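Local atomic coordinates of hydrolase (Burkholderia cenocepacia, PDB entry 4QKU), a protein that probably acts as a metal-dependent fumarylacetoacetase, hydrolysing fumarylacetoacetate to fumarate and acetoacetate in the last step of phenylalanine and tyrosine breakdown. Residues D115-T118 against L119-A123. Numbering follows the deposited sequence.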
loop_
_atom_site.group_PDB
_atom_site.type_symbol
_atom_site.label_atom_id
_atom_site.label_comp_id
_atom_site.label_asym_id
_atom_site.label_seq_id
_atom_site.Cartn_x
_atom_site.Cartn_y
_atom_site.Cartn_z
ATOM N N ASP B 115 19.947 40.173 5.630
ATOM C CA ASP B 115 21.056 40.815 6.304
ATOM C C ASP B 115 22.220 39.903 6.682
ATOM O O ASP B 115 23.240 40.386 7.178
ATOM C CB ASP B 115 20.539 41.525 7.548
ATOM C CG ASP B 115 19.604 42.678 7.213
ATOM O OD1 ASP B 115 19.580 43.115 6.039
ATOM O OD2 ASP B 115 18.902 43.154 8.141
ATOM N N ASP B 116 22.088 38.599 6.451
ATOM C CA ASP B 116 23.174 37.674 6.714
ATOM C C ASP B 116 24.029 37.688 5.473
ATOM O O ASP B 116 23.587 37.271 4.397
ATOM C CB ASP B 116 22.634 36.272 6.984
ATOM C CG ASP B 116 23.669 35.337 7.557
ATOM O OD1 ASP B 116 24.893 35.605 7.430
ATOM O OD2 ASP B 116 23.247 34.299 8.129
ATOM N N ALA B 117 25.254 38.177 5.632
ATOM C CA ALA B 117 26.195 38.297 4.528
ATOM C C ALA B 117 26.959 36.993 4.201
ATOM O O ALA B 117 27.540 36.890 3.134
ATOM C CB ALA B 117 27.191 39.397 4.829
ATOM N N THR B 118 26.943 36.023 5.112
ATOM C CA THR B 118 27.800 34.845 5.038
ATOM C C THR B 118 27.776 34.151 3.683
ATOM O O THR B 118 28.817 33.991 3.050
ATOM C CB THR B 118 27.431 33.835 6.149
ATOM O OG1 THR B 118 27.480 34.490 7.432
ATOM C CG2 THR B 118 28.383 32.651 6.151
ATOM N N LEU B 119 26.601 33.729 3.231
ATOM C CA LEU B 119 26.472 33.123 1.911
ATOM C C LEU B 119 26.156 34.149 0.824
ATOM O O LEU B 119 26.603 34.024 -0.308
ATOM C CB LEU B 119 25.398 32.046 1.923
ATOM C CG LEU B 119 25.110 31.390 0.567
ATOM C CD1 LEU B 119 26.364 30.774 -0.036
ATOM C CD2 LEU B 119 23.999 30.351 0.716
ATOM N N ARG B 120 25.399 35.175 1.167
ATOM C CA ARG B 120 24.985 36.185 0.183
ATOM C C ARG B 120 26.149 36.838 -0.556
ATOM O O ARG B 120 26.118 36.980 -1.767
ATOM C CB ARG B 120 24.169 37.244 0.900
ATOM C CG ARG B 120 23.746 38.410 0.058
ATOM C CD ARG B 120 23.317 39.573 0.927
ATOM N NE ARG B 120 24.461 40.226 1.575
ATOM C CZ ARG B 120 24.401 40.954 2.697
ATOM N NH1 ARG B 120 23.248 41.137 3.359
ATOM N NH2 ARG B 120 25.502 41.513 3.166
ATOM N N ASP B 121 27.186 37.197 0.177
ATOM C CA ASP B 121 28.332 37.896 -0.408
ATOM C C ASP B 121 29.457 36.973 -0.886
ATOM O O ASP B 121 30.504 37.448 -1.323
ATOM C CB ASP B 121 28.867 38.903 0.598
ATOM C CG ASP B 121 27.913 40.041 0.837
ATOM O OD1 ASP B 121 26.863 40.087 0.168
ATOM O OD2 ASP B 121 28.227 40.918 1.673
ATOM N N ASP B 122 29.235 35.658 -0.810
ATOM C CA ASP B 122 30.185 34.652 -1.310
ATOM C C ASP B 122 29.698 34.117 -2.680
ATOM O O ASP B 122 29.110 33.049 -2.784
ATOM C CB ASP B 122 30.329 33.534 -0.276
ATOM C CG ASP B 122 31.474 32.569 -0.584
ATOM O OD1 ASP B 122 31.913 32.496 -1.752
ATOM O OD2 ASP B 122 31.904 31.848 0.343
ATOM N N ALA B 123 29.947 34.898 -3.728
ATOM C CA ALA B 123 29.435 34.606 -5.063
ATOM C C ALA B 123 29.831 33.238 -5.536
ATOM O O ALA B 123 29.026 32.537 -6.136
ATOM C CB ALA B 123 29.918 35.669 -6.052
HETATM O O HOH W 1 24.147 34.613 3.987
#
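Arg120 folds back along the preceding turn and lays one face of its guanidinium over Ala117, whose CA sits 3.5 Å above the plane near its rim; the carbonyl oxygen of Asp116 lies over the same face. Ala117 CB comes within 3.2 Å of Arg120 NH2. The side chain leaves with CG opposite the backbone N (chi1 176°) and bends at chi3 (73°), which turns the flat group back over the Asp116 carbonyl and Ala117. Its edge meets Asp121 side-on: NE donates to OD1 of Asp121 at 2.8 Å, and NH2 to OD2. Both acceptors lie within a few degrees of the guanidinium plane, yet the nitrogens approach from above the carboxylate plane, so the two flat groups are not coplanar. This salt bridge, together with a hydrogen bond from Arg120 NH1 to Arg114 O, limits rotation of the guanidinium. Along the backbone, Asp121 N donates to Ala117 O at 3.0 Å, an i to i+4 helical bond with an N-H...O angle of 166°.

Asp116 is the N-cap of the short helix 117-120. Its OD1 accepts from Thr118 N at 3.1 Å, above the carboxylate plane, and from Thr118 OG1 through its syn lone pair. A water links Asp116 O to Leu119 N, at 2.7 Å from each, bridging an amide in the first turn. Asp122, in turn, caps the following helix through Leu125 N.

This short surface helix, 117-120, joins helix 98-111 to helix 123-129 in the N-terminal region, away from the annotated sites. Buried Leu119 packs against Leu111 of the former and Leu125 and Val129 of the latter; the latter helix leads directly into strand 130-132, an outermost strand, within this chain, of the five-stranded antiparallel sheet.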